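Local coordinates for sugar-binding transport ATP-binding protein (Pyrococcus horikoshii, PDB 1V43) that probably binds and hydrolyses ATP as the nucleotide-binding subunit of an ABC transporter that takes up sugars, at residues L32-K35 against D36-L40; K50-T53 against L54-A58; G71-V75 against T76-P80; K186-Q189 against K190-T194. All coordinates share one frame; numbering follows the deposited sequence.

Contact 1. Residues L32-K35 against D36-L40; sequences LTIK and DGEFL
The flat group at the centre of this contact is the carboxylate of E38, and K35 reaches it over a face: the backbone N of K35 donates to OE1 of E38 at 2.9 Å, from 52° above the carboxylate plane. The pair spans a type II beta turn, K35 to E38, that leads from strand 24-34 of the antiparallel sheet into strand 39-43 of the mixed sheet in this ABC-type ATPase domain. E38 N closes the turn onto K35 O at 3.0 Å, and G37 takes the third position with the positive phi expected of this turn type. Main chain and side chain of E38 therefore both bind K35. With chi1 at 76°, CG of E38 is wedged between its own backbone N and carbonyl carbon, which sends the extended chain back over the turn, CG lying 3.3 Å from K35 O. OE1 has a second, charged partner in R211 NH1, which also binds T33 O; R211 thus helps hold the carboxylate in place and probably stabilises its negative charge. The branch methyl CG2 of I34 comes across E38 at about a right angle, 3.7 Å from OE1. On the apolar side, L32 and L40 meet tip to tip, CD1 of L32 being 4.0 Å from CD2 of L40. That same CD2 presses on CG1 of I34 at 3.4 Å, tighter than carbons usually pack.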
loop_
_atom_site.group_PDB
_atom_site.type_symbol
_atom_site.label_atom_id
_atom_site.label_comp_id
_atom_site.label_asym_id
_atom_site.label_seq_id
_atom_site.Cartn_x
_atom_site.Cartn_y
_atom_site.Cartn_z
ATOM N N LEU A 32 -24.635 -14.350 -11.609
ATOM C CA LEU A 32 -23.806 -14.781 -10.501
ATOM C C LEU A 32 -24.537 -15.678 -9.520
ATOM O O LEU A 32 -25.657 -15.380 -9.115
ATOM C CB LEU A 32 -23.332 -13.545 -9.734
ATOM C CG LEU A 32 -21.858 -13.271 -9.497
ATOM C CD1 LEU A 32 -21.701 -12.048 -8.590
ATOM C CD2 LEU A 32 -21.226 -14.495 -8.873
ATOM N N THR A 33 -23.889 -16.765 -9.129
ATOM C CA THR A 33 -24.449 -17.663 -8.134
ATOM C C THR A 33 -23.513 -17.624 -6.925
ATOM O O THR A 33 -22.433 -18.212 -6.942
ATOM C CB THR A 33 -24.571 -19.100 -8.660
ATOM O OG1 THR A 33 -25.446 -19.119 -9.791
ATOM C CG2 THR A 33 -25.144 -20.000 -7.599
ATOM N N ILE A 34 -23.932 -16.892 -5.897
ATOM C CA ILE A 34 -23.177 -16.734 -4.658
ATOM C C ILE A 34 -23.508 -17.882 -3.711
ATOM O O ILE A 34 -24.624 -17.977 -3.219
ATOM C CB ILE A 34 -23.519 -15.376 -4.028
ATOM C CG1 ILE A 34 -23.124 -14.279 -5.026
ATOM C CG2 ILE A 34 -22.746 -15.177 -2.748
ATOM C CD1 ILE A 34 -23.774 -12.975 -4.809
ATOM N N LYS A 35 -22.530 -18.747 -3.446
ATOM C CA LYS A 35 -22.769 -19.921 -2.607
ATOM C C LYS A 35 -23.156 -19.640 -1.162
ATOM O O LYS A 35 -22.687 -18.676 -0.548
ATOM C CB LYS A 35 -21.566 -20.877 -2.688
ATOM C CG LYS A 35 -21.257 -21.302 -4.144
ATOM C CD LYS A 35 -20.085 -22.270 -4.270
ATOM C CE LYS A 35 -19.653 -22.419 -5.739
ATOM N NZ LYS A 35 -18.533 -23.395 -5.911
ATOM N N ASP A 36 -24.052 -20.472 -0.636
ATOM C CA ASP A 36 -24.510 -20.319 0.735
ATOM C C ASP A 36 -23.316 -20.355 1.681
ATOM O O ASP A 36 -22.508 -21.269 1.643
ATOM C CB ASP A 36 -25.509 -21.424 1.116
ATOM C CG ASP A 36 -24.912 -22.817 1.011
ATOM O OD1 ASP A 36 -24.547 -23.227 -0.115
ATOM O OD2 ASP A 36 -24.803 -23.501 2.052
ATOM N N GLY A 37 -23.211 -19.329 2.511
ATOM C CA GLY A 37 -22.130 -19.261 3.461
ATOM C C GLY A 37 -20.780 -18.805 2.954
ATOM O O GLY A 37 -19.830 -18.822 3.729
ATOM N N GLU A 38 -20.645 -18.409 1.689
ATOM C CA GLU A 38 -19.315 -17.973 1.260
ATOM C C GLU A 38 -19.144 -16.471 1.453
ATOM O O GLU A 38 -20.102 -15.747 1.690
ATOM C CB GLU A 38 -19.009 -18.328 -0.205
ATOM C CG GLU A 38 -19.681 -17.441 -1.254
ATOM C CD GLU A 38 -19.203 -17.722 -2.681
ATOM O OE1 GLU A 38 -19.960 -17.408 -3.626
ATOM O OE2 GLU A 38 -18.076 -18.238 -2.870
ATOM N N PHE A 39 -17.897 -16.036 1.380
ATOM C CA PHE A 39 -17.555 -14.633 1.507
ATOM C C PHE A 39 -17.183 -14.222 0.096
ATOM O O PHE A 39 -16.105 -14.552 -0.376
ATOM C CB PHE A 39 -16.345 -14.459 2.431
ATOM C CG PHE A 39 -16.179 -13.068 2.942
ATOM C CD1 PHE A 39 -16.198 -12.812 4.309
ATOM C CD2 PHE A 39 -16.041 -12.002 2.067
ATOM C CE1 PHE A 39 -16.086 -11.524 4.788
ATOM C CE2 PHE A 39 -15.925 -10.706 2.545
ATOM C CZ PHE A 39 -15.948 -10.467 3.909
ATOM N N LEU A 40 -18.089 -13.556 -0.604
ATOM C CA LEU A 40 -17.773 -13.138 -1.958
ATOM C C LEU A 40 -17.420 -11.664 -2.000
ATOM O O LEU A 40 -18.180 -10.834 -1.523
ATOM C CB LEU A 40 -18.950 -13.376 -2.897
ATOM C CG LEU A 40 -18.739 -12.750 -4.288
ATOM C CD1 LEU A 40 -17.688 -13.551 -5.072
ATOM C CD2 LEU A 40 -20.055 -12.720 -5.049
#

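Contact 2. Residues K50-T53 against L54-A58; sequences KTTT and LRMIA
The helix that follows the phosphate-binding P-loop (Walker A motif) is a compact example of how a nucleotide site is continued by regular secondary structure, and K50-T53 hand over to L54-A58 within its first turns. K50, T51 and T52 all belong to the ATP site, though no nucleotide is bound here. Successive main-chain bonds join the two halves: L54 N to K50 O at 3.1 Å, then R55 N to T51 O, M56 N to T52 O and I57 N to T53 O, each of these at 2.9 Å. Side chains follow the same spacing. In T51 and T52 OG1 lies beside the backbone N (chi1 of T52 -61°), leaving CG2 anti to that N and leaning toward the next turn; CG2 of T51 lies 4.1 Å from CD of R55, and CG2 of T52 lies 4.1 Å from CE of M56. A bend at chi3 brings that same CE back to 3.9 Å from CA of T53. The polar ends are held by other partners: R55 NE pairs with E61, T53 OG1 bonds G49 O, and K50 NZ bonds G44 O within the loop itself. Such a sequence of strand, glycine-rich loop and helix is the hallmark of P-loop NTPases.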
loop_
_atom_site.group_PDB
_atom_site.type_symbol
_atom_site.label_atom_id
_atom_site.label_comp_id
_atom_site.label_asym_id
_atom_site.label_seq_id
_atom_site.Cartn_x
_atom_site.Cartn_y
_atom_site.Cartn_z
ATOM N N LYS A 50 -20.016 -2.458 -9.027
ATOM C CA LYS A 50 -20.043 -3.256 -7.801
ATOM C C LYS A 50 -20.951 -2.671 -6.735
ATOM O O LYS A 50 -21.679 -3.395 -6.065
ATOM C CB LYS A 50 -18.620 -3.438 -7.247
ATOM C CG LYS A 50 -17.920 -2.174 -6.762
ATOM C CD LYS A 50 -16.476 -2.501 -6.399
ATOM C CE LYS A 50 -15.763 -1.321 -5.759
ATOM N NZ LYS A 50 -15.618 -0.193 -6.712
ATOM N N THR A 51 -20.927 -1.356 -6.581
ATOM C CA THR A 51 -21.778 -0.732 -5.584
ATOM C C THR A 51 -23.243 -0.789 -5.997
ATOM O O THR A 51 -24.121 -1.055 -5.164
ATOM C CB THR A 51 -21.349 0.715 -5.341
ATOM O OG1 THR A 51 -19.994 0.724 -4.879
ATOM C CG2 THR A 51 -22.241 1.377 -4.290
ATOM N N THR A 52 -23.512 -0.555 -7.283
ATOM C CA THR A 52 -24.881 -0.597 -7.777
ATOM C C THR A 52 -25.444 -1.996 -7.537
ATOM O O THR A 52 -26.585 -2.136 -7.111
ATOM C CB THR A 52 -24.972 -0.273 -9.289
ATOM O OG1 THR A 52 -24.469 1.050 -9.531
ATOM C CG2 THR A 52 -26.425 -0.355 -9.750
ATOM N N THR A 53 -24.634 -3.019 -7.811
ATOM C CA THR A 53 -25.036 -4.408 -7.593
ATOM C C THR A 53 -25.365 -4.641 -6.110
ATOM O O THR A 53 -26.403 -5.214 -5.789
ATOM C CB THR A 53 -23.922 -5.392 -8.026
ATOM O OG1 THR A 53 -23.640 -5.209 -9.420
ATOM C CG2 THR A 53 -24.345 -6.846 -7.780
ATOM N N LEU A 54 -24.496 -4.190 -5.207
ATOM C CA LEU A 54 -24.768 -4.372 -3.783
ATOM C C LEU A 54 -26.107 -3.730 -3.407
ATOM O O LEU A 54 -26.902 -4.334 -2.688
ATOM C CB LEU A 54 -23.663 -3.764 -2.916
ATOM C CG LEU A 54 -23.654 -4.254 -1.462
ATOM C CD1 LEU A 54 -23.200 -5.702 -1.442
ATOM C CD2 LEU A 54 -22.714 -3.411 -0.611
ATOM N N ARG A 55 -26.349 -2.519 -3.910
ATOM C CA ARG A 55 -27.582 -1.788 -3.635
ATOM C C ARG A 55 -28.817 -2.510 -4.177
ATOM O O ARG A 55 -29.869 -2.478 -3.552
ATOM C CB ARG A 55 -27.486 -0.356 -4.198
ATOM C CG ARG A 55 -26.500 0.524 -3.416
ATOM C CD ARG A 55 -26.290 1.903 -4.038
ATOM N NE ARG A 55 -27.540 2.641 -4.228
ATOM C CZ ARG A 55 -28.222 3.262 -3.266
ATOM N NH1 ARG A 55 -27.797 3.259 -2.007
ATOM N NH2 ARG A 55 -29.343 3.897 -3.573
ATOM N N MET A 56 -28.699 -3.162 -5.331
ATOM C CA MET A 56 -29.828 -3.915 -5.863
ATOM C C MET A 56 -30.051 -5.139 -4.962
ATOM O O MET A 56 -31.189 -5.521 -4.680
ATOM C CB MET A 56 -29.567 -4.379 -7.302
ATOM C CG MET A 56 -29.617 -3.269 -8.350
ATOM S SD MET A 56 -29.563 -3.895 -10.054
ATOM C CE MET A 56 -27.792 -4.173 -10.274
ATOM N N ILE A 57 -28.965 -5.764 -4.519
ATOM C CA ILE A 57 -29.094 -6.923 -3.628
ATOM C C ILE A 57 -29.802 -6.490 -2.339
ATOM O O ILE A 57 -30.655 -7.208 -1.824
ATOM C CB ILE A 57 -27.711 -7.537 -3.272
ATOM C CG1 ILE A 57 -27.078 -8.161 -4.521
ATOM C CG2 ILE A 57 -27.871 -8.578 -2.177
ATOM C CD1 ILE A 57 -25.726 -8.821 -4.275
ATOM N N ALA A 58 -29.458 -5.302 -1.838
ATOM C CA ALA A 58 -30.063 -4.773 -0.617
ATOM C C ALA A 58 -31.510 -4.334 -0.846
ATOM O O ALA A 58 -32.308 -4.300 0.085
ATOM C CB ALA A 58 -29.240 -3.596 -0.092
#

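Contact 3. Residues G71-V75 against T76-P80; sequences GDRDV and TYLPP
One oxygen, OD1 of D74, takes two bonds from T76: the backbone N of T76 donates to it at 3.0 Å, nearly along the C-O axis, and the hydroxyl OG1 of T76 donates at 2.5 Å, a very short separation. Bonding from an aspartate side chain to the N-H two residues on makes this an Asx turn. D74 can reach because its CG stands anti to the backbone N (chi1 -177°), which swings the carboxylate forward along the chain to T76. A type I beta turn, V75 to L78, overlaps it, closed by L78 N bonding to V75 O at 3.0 Å from well above the carbonyl plane. L78 lies across V75 at about a right angle, with CD1 of L78 3.6 Å from CG1 of V75. The same CD1 also touches R73, 3.8 Å from its NH1, as the bent arginine chain brings its guanidinium round to the leucine. On the far side of the Asx turn, the methyl CG2 of T76 sits over the centre of one face of the Y77 ring, 3.6 Å above its plane. A second shell sets these groups in place. OD2 of D74 forms a salt bridge with R67, T76 OG1 accepts from I68 N, and R73 NH1 bonds D82 O. The two oxygens of D74 thus divide their work, OD1 serving the turn and OD2 an arginine of the adjoining strand 65-70, an arrangement that should favour the ionised carboxylate and fix its rotation.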
loop_
_atom_site.group_PDB
_atom_site.type_symbol
_atom_site.label_atom_id
_atom_site.label_comp_id
_atom_site.label_asym_id
_atom_site.label_seq_id
_atom_site.Cartn_x
_atom_site.Cartn_y
_atom_site.Cartn_z
ATOM N N GLY A 71 -32.149 -18.109 -1.662
ATOM C CA GLY A 71 -32.743 -19.422 -1.535
ATOM C C GLY A 71 -33.661 -19.562 -2.742
ATOM O O GLY A 71 -33.274 -19.197 -3.844
ATOM N N ASP A 72 -34.880 -20.055 -2.542
ATOM C CA ASP A 72 -35.819 -20.200 -3.648
ATOM C C ASP A 72 -36.715 -18.983 -3.789
ATOM O O ASP A 72 -37.508 -18.899 -4.722
ATOM C CB ASP A 72 -36.706 -21.426 -3.446
ATOM C CG ASP A 72 -35.931 -22.716 -3.512
ATOM O OD1 ASP A 72 -35.265 -22.942 -4.542
ATOM O OD2 ASP A 72 -35.993 -23.503 -2.540
ATOM N N ARG A 73 -36.591 -18.037 -2.868
ATOM C CA ARG A 73 -37.436 -16.854 -2.909
ATOM C C ARG A 73 -36.952 -15.734 -3.832
ATOM O O ARG A 73 -35.806 -15.295 -3.760
ATOM C CB ARG A 73 -37.630 -16.328 -1.484
ATOM C CG ARG A 73 -38.543 -15.127 -1.375
ATOM C CD ARG A 73 -38.849 -14.788 0.085
ATOM N NE ARG A 73 -37.636 -14.559 0.870
ATOM C CZ ARG A 73 -37.562 -13.727 1.906
ATOM N NH1 ARG A 73 -38.633 -13.040 2.286
ATOM N NH2 ARG A 73 -36.416 -13.575 2.559
ATOM N N ASP A 74 -37.835 -15.287 -4.722
ATOM C CA ASP A 74 -37.509 -14.190 -5.629
ATOM C C ASP A 74 -37.722 -12.985 -4.716
ATOM O O ASP A 74 -38.837 -12.759 -4.255
ATOM C CB ASP A 74 -38.508 -14.152 -6.800
ATOM C CG ASP A 74 -38.178 -13.069 -7.824
ATOM O OD1 ASP A 74 -37.580 -12.032 -7.457
ATOM O OD2 ASP A 74 -38.541 -13.248 -9.009
ATOM N N VAL A 75 -36.666 -12.222 -4.444
ATOM C CA VAL A 75 -36.790 -11.072 -3.548
ATOM C C VAL A 75 -36.624 -9.760 -4.298
ATOM O O VAL A 75 -36.586 -8.689 -3.701
ATOM C CB VAL A 75 -35.742 -11.146 -2.390
ATOM C CG1 VAL A 75 -35.892 -12.450 -1.624
ATOM C CG2 VAL A 75 -34.330 -11.027 -2.945
ATOM N N THR A 76 -36.533 -9.861 -5.616
ATOM C CA THR A 76 -36.348 -8.701 -6.479
ATOM C C THR A 76 -37.191 -7.476 -6.133
ATOM O O THR A 76 -36.696 -6.339 -6.123
ATOM C CB THR A 76 -36.663 -9.055 -7.944
ATOM O OG1 THR A 76 -36.007 -10.278 -8.289
ATOM C CG2 THR A 76 -36.205 -7.939 -8.872
ATOM N N TYR A 77 -38.466 -7.705 -5.855
ATOM C CA TYR A 77 -39.365 -6.601 -5.563
ATOM C C TYR A 77 -39.858 -6.493 -4.120
ATOM O O TYR A 77 -40.906 -5.900 -3.847
ATOM C CB TYR A 77 -40.529 -6.655 -6.560
ATOM C CG TYR A 77 -40.036 -6.504 -7.979
ATOM C CD1 TYR A 77 -40.314 -7.467 -8.946
ATOM C CD2 TYR A 77 -39.233 -5.418 -8.342
ATOM C CE1 TYR A 77 -39.799 -7.356 -10.242
ATOM C CE2 TYR A 77 -38.718 -5.299 -9.625
ATOM C CZ TYR A 77 -39.007 -6.279 -10.571
ATOM O OH TYR A 77 -38.496 -6.177 -11.844
ATOM N N LEU A 78 -39.086 -7.052 -3.195
ATOM C CA LEU A 78 -39.439 -6.989 -1.781
ATOM C C LEU A 78 -38.684 -5.833 -1.132
ATOM O O LEU A 78 -37.548 -5.546 -1.492
ATOM C CB LEU A 78 -39.066 -8.296 -1.071
ATOM C CG LEU A 78 -39.750 -9.625 -1.413
ATOM C CD1 LEU A 78 -38.989 -10.747 -0.718
ATOM C CD2 LEU A 78 -41.219 -9.625 -0.982
ATOM N N PRO A 79 -39.315 -5.139 -0.173
ATOM C CA PRO A 79 -38.681 -4.011 0.530
ATOM C C PRO A 79 -37.392 -4.513 1.215
ATOM O O PRO A 79 -37.311 -5.674 1.603
ATOM C CB PRO A 79 -39.739 -3.610 1.558
ATOM C CG PRO A 79 -41.014 -4.028 0.925
ATOM C CD PRO A 79 -40.685 -5.359 0.310
ATOM N N PRO A 80 -36.375 -3.656 1.369
ATOM C CA PRO A 80 -35.175 -4.180 2.022
ATOM C C PRO A 80 -35.424 -4.874 3.360
ATOM O O PRO A 80 -34.754 -5.849 3.684
ATOM C CB PRO A 80 -34.266 -2.949 2.138
ATOM C CG PRO A 80 -35.174 -1.780 1.900
ATOM C CD PRO A 80 -36.160 -2.280 0.906
#

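Contact 4. Residues K186-Q189 against K190-T194; sequences KLQQ and KLKVT
The main chain of K186-Q189 and K190-T194 runs out the last turn of helix 174-191, with L191 N bonded to L187 O at 2.9 Å and K192 N to Q188 O at 2.6 Å, before K192 leaves the helix with phi at 60°. K190 N is shared, weakly, between K186 O and L187 O. L187 and L191, one turn apart, lie side by side and point the same way, their CD1 atoms 4.0 Å from each other. From within the last turn, Q188 bends at chi2 (-79°), which lays its CG 3.6 Å from the carbonyl O of V193, past the helix end. K192 is folded too, curled at chi2 and chi3, so that its CD passes 3.5 Å from Q189 O while NZ turns to bond G37 O. Further back along the helix, K186 NZ forms a salt bridge with D315 of the second subunit. The leucine pair faces helices 115-128 and 147-156, L187 touching L128 and V152, and L191 touching W124 and I156. From there V193 leads into strand 194-199, completing the beta-alpha-beta crossover that began with strand 162-166.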
loop_
_atom_site.group_PDB
_atom_site.type_symbol
_atom_site.label_atom_id
_atom_site.label_comp_id
_atom_site.label_asym_id
_atom_site.label_seq_id
_atom_site.Cartn_x
_atom_site.Cartn_y
_atom_site.Cartn_z
ATOM N N LYS A 186 -12.682 -13.887 9.977
ATOM C CA LYS A 186 -12.836 -14.970 10.950
ATOM C C LYS A 186 -14.258 -15.053 11.487
ATOM O O LYS A 186 -14.784 -16.141 11.687
ATOM C CB LYS A 186 -11.891 -14.788 12.124
ATOM C CG LYS A 186 -10.422 -14.974 11.817
ATOM C CD LYS A 186 -9.698 -14.688 13.118
ATOM C CE LYS A 186 -8.208 -14.755 13.013
ATOM N NZ LYS A 186 -7.649 -14.309 14.329
ATOM N N LEU A 187 -14.862 -13.896 11.747
ATOM C CA LEU A 187 -16.233 -13.845 12.228
ATOM C C LEU A 187 -17.179 -14.498 11.208
ATOM O O LEU A 187 -18.039 -15.304 11.566
ATOM C CB LEU A 187 -16.657 -12.395 12.447
ATOM C CG LEU A 187 -18.135 -12.188 12.787
ATOM C CD1 LEU A 187 -18.396 -12.781 14.157
ATOM C CD2 LEU A 187 -18.502 -10.704 12.755
ATOM N N GLN A 188 -17.021 -14.133 9.936
ATOM C CA GLN A 188 -17.866 -14.682 8.883
ATOM C C GLN A 188 -17.687 -16.192 8.753
ATOM O O GLN A 188 -18.656 -16.892 8.491
ATOM C CB GLN A 188 -17.579 -13.993 7.539
ATOM C CG GLN A 188 -18.524 -14.400 6.402
ATOM C CD GLN A 188 -18.163 -15.751 5.788
ATOM O OE1 GLN A 188 -19.002 -16.421 5.188
ATOM N NE2 GLN A 188 -16.908 -16.146 5.930
ATOM N N GLN A 189 -16.466 -16.697 8.950
ATOM C CA GLN A 189 -16.211 -18.143 8.862
ATOM C C GLN A 189 -16.818 -18.863 10.051
ATOM O O GLN A 189 -17.104 -20.058 9.998
ATOM C CB GLN A 189 -14.703 -18.450 8.823
ATOM C CG GLN A 189 -14.029 -17.972 7.564
ATOM C CD GLN A 189 -12.525 -18.194 7.591
ATOM O OE1 GLN A 189 -11.859 -17.879 8.580
ATOM N NE2 GLN A 189 -11.982 -18.717 6.494
ATOM N N LYS A 190 -16.977 -18.145 11.150
ATOM C CA LYS A 190 -17.584 -18.757 12.315
ATOM C C LYS A 190 -19.102 -18.784 12.077
ATOM O O LYS A 190 -19.774 -19.778 12.345
ATOM C CB LYS A 190 -17.242 -17.940 13.570
ATOM C CG LYS A 190 -17.610 -18.618 14.880
ATOM C CD LYS A 190 -17.073 -17.852 16.089
ATOM C CE LYS A 190 -17.529 -18.505 17.390
ATOM N NZ LYS A 190 -17.124 -17.722 18.601
ATOM N N LEU A 191 -19.637 -17.694 11.543
ATOM C CA LEU A 191 -21.079 -17.600 11.313
ATOM C C LEU A 191 -21.563 -18.308 10.062
ATOM O O LEU A 191 -22.681 -18.823 10.017
ATOM C CB LEU A 191 -21.501 -16.127 11.256
ATOM C CG LEU A 191 -21.391 -15.359 12.578
ATOM C CD1 LEU A 191 -21.818 -13.912 12.375
ATOM C CD2 LEU A 191 -22.257 -16.042 13.649
ATOM N N LYS A 192 -20.697 -18.357 9.059
ATOM C CA LYS A 192 -21.035 -18.949 7.778
ATOM C C LYS A 192 -22.220 -18.215 7.176
ATOM O O LYS A 192 -23.032 -18.830 6.480
ATOM C CB LYS A 192 -21.361 -20.447 7.907
ATOM C CG LYS A 192 -20.152 -21.328 8.208
ATOM C CD LYS A 192 -18.995 -21.038 7.262
ATOM C CE LYS A 192 -19.411 -21.066 5.786
ATOM N NZ LYS A 192 -18.288 -20.686 4.872
ATOM N N VAL A 193 -22.347 -16.916 7.467
ATOM C CA VAL A 193 -23.428 -16.136 6.870
ATOM C C VAL A 193 -22.942 -15.679 5.478
ATOM O O VAL A 193 -21.834 -15.160 5.350
ATOM C CB VAL A 193 -23.826 -14.870 7.719
ATOM C CG1 VAL A 193 -22.640 -13.896 7.891
ATOM C CG2 VAL A 193 -24.973 -14.137 7.021
ATOM N N THR A 194 -23.758 -15.894 4.441
ATOM C CA THR A 194 -23.399 -15.491 3.072
ATOM C C THR A 194 -23.095 -14.000 3.100
ATOM O O THR A 194 -23.913 -13.212 3.539
ATOM C CB THR A 194 -24.546 -15.783 2.091
ATOM O OG1 THR A 194 -24.855 -17.179 2.134
ATOM C CG2 THR A 194 -24.154 -15.407 0.682
#

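In the fold
All four contacts are local, each joining residues a few positions apart in one continuous segment, and they follow in series along the chain with none enclosing or crossing another. Contact 1 turns the chain from the antiparallel sheet into the mixed sheet. Strand 39-43 then leads through the P-loop to contact 2, at the start of helix 50-58. Contact 3 closes the bend after edge strand 73-74 of the antiparallel sheet, and its P80 packs on A58 of contact 2. Contact 4 comes much later, where helix 174-191 gives way to strand 194-199, yet it returns to contact 1: K192 and T194 both bond G37. Together they link sheets and helices within one ATPase domain.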